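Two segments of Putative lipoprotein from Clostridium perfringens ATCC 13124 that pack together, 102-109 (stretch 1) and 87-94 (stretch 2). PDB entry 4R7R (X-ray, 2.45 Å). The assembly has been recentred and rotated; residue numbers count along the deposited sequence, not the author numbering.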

ATOM      1  N   LYS A 102      -3.335   3.485  11.411  1.00 28.08           N
ATOM      2  CA  LYS A 102      -3.087   2.868  10.127  1.00 27.28           C
ATOM      3  C   LYS A 102      -3.501   1.407  10.168  1.00 27.47           C
ATOM      4  O   LYS A 102      -3.513   0.805  11.236  1.00 30.46           O
ATOM      5  CB  LYS A 102      -1.606   2.986   9.761  1.00 26.81           C
ATOM      6  CG  LYS A 102      -1.043   4.374   9.954  1.00 26.88           C
ATOM      7  CD  LYS A 102       0.469   4.363   9.962  1.00 26.98           C
ATOM      8  CE  LYS A 102       0.984   5.792   9.958  1.00 29.28           C
ATOM      9  NZ  LYS A 102       2.459   5.892  10.088  1.00 29.40           N
ATOM     10  N   ASP A 103      -3.868   0.861   9.012  1.00 26.00           N
ATOM     11  CA  ASP A 103      -3.924  -0.585   8.800  1.00 26.54           C
ATOM     12  C   ASP A 103      -2.498  -1.166   8.733  1.00 25.44           C
ATOM     13  O   ASP A 103      -1.595  -0.559   8.143  1.00 24.50           O
ATOM     14  CB  ASP A 103      -4.662  -0.917   7.494  1.00 28.10           C
ATOM     15  CG  ASP A 103      -6.186  -0.993   7.648  1.00 33.05           C
ATOM     16  OD1 ASP A 103      -6.784  -0.428   8.609  1.00 35.83           O
ATOM     17  OD2 ASP A 103      -6.793  -1.632   6.759  1.00 34.04           O
ATOM     18  N   TYR A 104      -2.291  -2.339   9.321  1.00 25.07           N
ATOM     19  CA  TYR A 104      -0.994  -3.007   9.234  1.00 25.64           C
ATOM     20  C   TYR A 104      -1.189  -4.349   8.567  1.00 26.80           C
ATOM     21  O   TYR A 104      -2.043  -5.146   8.993  1.00 31.05           O
ATOM     22  CB  TYR A 104      -0.350  -3.186  10.623  1.00 28.66           C
ATOM     23  CG  TYR A 104       0.052  -1.888  11.295  1.00 31.99           C
ATOM     24  CD1 TYR A 104       1.400  -1.521  11.404  1.00 32.96           C
ATOM     25  CD2 TYR A 104      -0.916  -1.021  11.821  1.00 33.63           C
ATOM     26  CE1 TYR A 104       1.775  -0.320  12.027  1.00 34.09           C
ATOM     27  CE2 TYR A 104      -0.559   0.184  12.431  1.00 34.52           C
ATOM     28  CZ  TYR A 104       0.784   0.531  12.536  1.00 35.08           C
ATOM     29  OH  TYR A 104       1.127   1.723  13.143  1.00 34.16           O
ATOM     30  N   LEU A 105      -0.398  -4.612   7.533  1.00 24.53           N
ATOM     31  CA  LEU A 105      -0.489  -5.879   6.833  1.00 25.83           C
ATOM     32  C   LEU A 105       0.892  -6.499   6.673  1.00 30.00           C
ATOM     33  O   LEU A 105       1.864  -5.787   6.423  1.00 30.75           O
ATOM     34  CB  LEU A 105      -1.133  -5.706   5.455  1.00 22.25           C
ATOM     35  CG  LEU A 105      -2.441  -4.929   5.265  1.00 20.97           C
ATOM     36  CD1 LEU A 105      -2.247  -3.433   5.323  1.00 18.81           C
ATOM     37  CD2 LEU A 105      -3.049  -5.291   3.920  1.00 21.26           C
ATOM     38  N   SER A 106       0.969  -7.819   6.831  1.00 31.00           N
ATOM     39  CA  SER A 106       2.114  -8.595   6.374  1.00 31.22           C
ATOM     40  C   SER A 106       1.743  -9.272   5.058  1.00 32.97           C
ATOM     41  O   SER A 106       0.653  -9.842   4.930  1.00 33.83           O
ATOM     42  CB  SER A 106       2.530  -9.636   7.412  1.00 31.03           C
ATOM     43  OG  SER A 106       3.551 -10.484   6.900  1.00 31.15           O
ATOM     44  N   LEU A 107       2.650  -9.221   4.085  1.00 33.85           N
ATOM     45  CA  LEU A 107       2.369  -9.714   2.733  1.00 32.55           C
ATOM     46  C   LEU A 107       3.159 -10.949   2.374  1.00 34.98           C
ATOM     47  O   LEU A 107       3.383 -11.203   1.200  1.00 36.47           O
ATOM     48  CB  LEU A 107       2.671  -8.632   1.684  1.00 29.05           C
ATOM     49  CG  LEU A 107       1.905  -7.323   1.842  1.00 27.67           C
ATOM     50  CD1 LEU A 107       2.154  -6.374   0.659  1.00 28.13           C
ATOM     51  CD2 LEU A 107       0.433  -7.622   2.000  1.00 27.16           C
ATOM     52  N   LYS A 108       3.597 -11.713   3.360  1.00 37.88           N
ATOM     53  CA  LYS A 108       4.437 -12.867   3.054  1.00 42.33           C
ATOM     54  C   LYS A 108       3.708 -13.960   2.249  1.00 44.60           C
ATOM     55  O   LYS A 108       4.311 -14.591   1.364  1.00 46.32           O
ATOM     56  CB  LYS A 108       5.020 -13.447   4.343  1.00 45.17           C
ATOM     57  CG  LYS A 108       6.236 -12.685   4.816  1.00 46.76           C
ATOM     58  CD  LYS A 108       6.297 -12.586   6.327  1.00 49.43           C
ATOM     59  CE  LYS A 108       7.432 -11.665   6.757  1.00 49.18           C
ATOM     60  NZ  LYS A 108       8.701 -11.979   6.025  1.00 50.29           N
ATOM     61  N   ASP A 109       2.422 -14.176   2.518  1.00 44.25           N
ATOM     62  CA  ASP A 109       1.718 -15.271   1.844  1.00 46.38           C
ATOM     63  C   ASP A 109       1.057 -14.889   0.503  1.00 41.27           C
ATOM     64  O   ASP A 109       0.533 -15.754  -0.193  1.00 42.00           O
ATOM     65  CB  ASP A 109       0.659 -15.893   2.787  1.00 51.44           C
ATOM     66  CG  ASP A 109      -0.408 -14.894   3.241  1.00 52.84           C
ATOM     67  OD1 ASP A 109      -1.250 -15.263   4.096  1.00 55.69           O
ATOM     68  OD2 ASP A 109      -0.411 -13.742   2.757  1.00 51.59           O
TER
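Stretch 2, residues 87-94: GDDLITLY

Stretch 2 runs antiparallel to stretch 1. Its strand, 90-94, pairs with strand 103-106 at an angle of 152° between N-to-C directions, and the axes approach to 4.8 Å. In register, Leu93 faces Asp103, Thr92 faces Tyr104, Ile91 faces Leu105 and Leu90 faces Ser106.

Five backbone hydrogen bonds join the two. Leu105 and Ile91 use both donor and acceptor on each other: Ile91 N to Leu105 O is 3.0 Å, and Leu105 N to Ile91 O is 3.2 Å, both nearly straight. Asp103 and Leu93 do the same. Asp103 N donates to Leu93 O at 2.9 Å, and Leu93 N donates to Asp103 O at 3.1 Å. Beyond the strand, Leu107 N donates to Asp89 O at 2.8 Å. Thr92 CA also lies 3.1 Å from Asp103 O, a CA-H...O contact.

Ahead of the strand, Asp88 and Asp89 have positive phi angles, and the chain turns so that Leu90 N donates to Gly87 O at 3.1 Å. Asp89 OD2 and Asp103 OD2 are satisfied elsewhere in the structure.

Side chains alternate between the two sheet faces. Leu105, Ile91, Leu93 and Asp103 share one. There Leu105 CD1 sits 3.9 Å from Ile91 CG1. Leu107 CD1 adds to this apolar patch, 3.8 Å from Ile91 CG2. Tyr104 and Thr92 share the other face, where Thr92 CG2 lies over the Tyr104 ring, 4.1 Å from its centroid.

Lys102 CE lies over the Tyr94 ring, 4.2 Å from its centroid. The extended lysine chain carries its amine to a water: Lys102 NZ donates to it at 2.7 Å, and Thr92 OG1 hydrogen-bonds the same water at 2.9 Å. This water bridges the two stretches.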

ATOM      1  N   GLY A  87      10.423  -3.152   5.153  1.00 34.11           N
ATOM      2  CA  GLY A  87      11.089  -4.416   4.900  1.00 35.90           C
ATOM      3  C   GLY A  87      10.215  -5.603   5.257  1.00 34.62           C
ATOM      4  O   GLY A  87       9.155  -5.433   5.854  1.00 35.86           O
ATOM      5  N   ASP A  88      10.649  -6.798   4.865  1.00 35.65           N
ATOM      6  CA  ASP A  88       9.974  -8.041   5.238  1.00 39.00           C
ATOM      7  C   ASP A  88       8.517  -8.125   4.825  1.00 36.94           C
ATOM      8  O   ASP A  88       7.759  -8.864   5.450  1.00 37.94           O
ATOM      9  CB  ASP A  88      10.054  -8.253   6.749  1.00 46.89           C
ATOM     10  CG  ASP A  88      11.413  -8.719   7.197  1.00 56.54           C
ATOM     11  OD1 ASP A  88      12.367  -8.704   6.370  1.00 58.60           O
ATOM     12  OD2 ASP A  88      11.523  -9.106   8.385  1.00 61.54           O
ATOM     13  N   ASP A  89       8.131  -7.369   3.800  1.00 33.30           N
ATOM     14  CA  ASP A  89       6.779  -7.426   3.248  1.00 31.68           C
ATOM     15  C   ASP A  89       5.739  -6.837   4.199  1.00 28.87           C
ATOM     16  O   ASP A  89       4.538  -7.097   4.076  1.00 27.45           O
ATOM     17  CB  ASP A  89       6.409  -8.867   2.873  1.00 32.68           C
ATOM     18  CG  ASP A  89       7.112  -9.328   1.618  1.00 34.57           C
ATOM     19  OD1 ASP A  89       7.350  -8.461   0.748  1.00 33.02           O
ATOM     20  OD2 ASP A  89       7.436 -10.538   1.498  1.00 37.84           O
ATOM     21  N   LEU A  90       6.212  -6.027   5.137  1.00 27.67           N
ATOM     22  CA  LEU A  90       5.338  -5.228   5.994  1.00 26.45           C
ATOM     23  C   LEU A  90       4.942  -3.925   5.293  1.00 23.37           C
ATOM     24  O   LEU A  90       5.784  -3.239   4.717  1.00 22.68           O
ATOM     25  CB  LEU A  90       6.045  -4.927   7.325  1.00 29.62           C
ATOM     26  CG  LEU A  90       5.433  -3.950   8.347  1.00 32.00           C
ATOM     27  CD1 LEU A  90       4.110  -4.476   8.935  1.00 33.65           C
ATOM     28  CD2 LEU A  90       6.431  -3.608   9.462  1.00 32.30           C
ATOM     29  N   ILE A  91       3.659  -3.581   5.337  1.00 21.92           N
ATOM     30  CA  ILE A  91       3.193  -2.310   4.794  1.00 21.74           C
ATOM     31  C   ILE A  91       2.175  -1.692   5.755  1.00 20.36           C
ATOM     32  O   ILE A  91       1.639  -2.382   6.623  1.00 22.31           O
ATOM     33  CB  ILE A  91       2.538  -2.469   3.401  1.00 19.05           C
ATOM     34  CG1 ILE A  91       1.166  -3.120   3.528  1.00 21.32           C
ATOM     35  CG2 ILE A  91       3.407  -3.283   2.441  1.00 17.28           C
ATOM     36  CD1 ILE A  91       0.358  -3.033   2.266  1.00 22.29           C
ATOM     37  N   THR A  92       1.934  -0.389   5.619  1.00 20.00           N
ATOM     38  CA  THR A  92       0.836   0.262   6.321  1.00 20.53           C
ATOM     39  C   THR A  92      -0.013   0.974   5.281  1.00 22.11           C
ATOM     40  O   THR A  92       0.468   1.293   4.189  1.00 23.60           O
ATOM     41  CB  THR A  92       1.295   1.282   7.388  1.00 19.89           C
ATOM     42  OG1 THR A  92       2.004   2.364   6.766  1.00 17.44           O
ATOM     43  CG2 THR A  92       2.160   0.612   8.460  1.00 21.09           C
ATOM     44  N   LEU A  93      -1.269   1.227   5.628  1.00 22.02           N
ATOM     45  CA  LEU A  93      -2.248   1.718   4.677  1.00 23.58           C
ATOM     46  C   LEU A  93      -3.237   2.613   5.421  1.00 25.36           C
ATOM     47  O   LEU A  93      -3.795   2.217   6.469  1.00 26.15           O
ATOM     48  CB  LEU A  93      -2.964   0.540   3.993  1.00 24.56           C
ATOM     49  CG  LEU A  93      -3.806   0.784   2.730  1.00 22.86           C
ATOM     50  CD1 LEU A  93      -4.015  -0.531   1.984  1.00 21.88           C
ATOM     51  CD2 LEU A  93      -5.156   1.426   3.053  1.00 22.27           C
ATOM     52  N   TYR A  94      -3.460   3.813   4.881  1.00 24.69           N
ATOM     53  CA  TYR A  94      -4.287   4.796   5.565  1.00 25.45           C
ATOM     54  C   TYR A  94      -4.687   5.932   4.625  1.00 26.05           C
ATOM     55  O   TYR A  94      -4.016   6.157   3.605  1.00 23.79           O
ATOM     56  CB  TYR A  94      -3.550   5.335   6.796  1.00 24.51           C
ATOM     57  CG  TYR A  94      -2.171   5.905   6.532  1.00 23.23           C
ATOM     58  CD1 TYR A  94      -1.991   7.270   6.357  1.00 22.65           C
ATOM     59  CD2 TYR A  94      -1.043   5.078   6.481  1.00 22.15           C
ATOM     60  CE1 TYR A  94      -0.728   7.808   6.122  1.00 23.28           C
ATOM     61  CE2 TYR A  94       0.214   5.598   6.257  1.00 21.74           C
ATOM     62  CZ  TYR A  94       0.373   6.966   6.078  1.00 24.26           C
ATOM     63  OH  TYR A  94       1.628   7.501   5.857  1.00 25.00           O
TER
HETATM   64  O   HOH W   1       3.594   4.369   8.166  1.00 27.50           O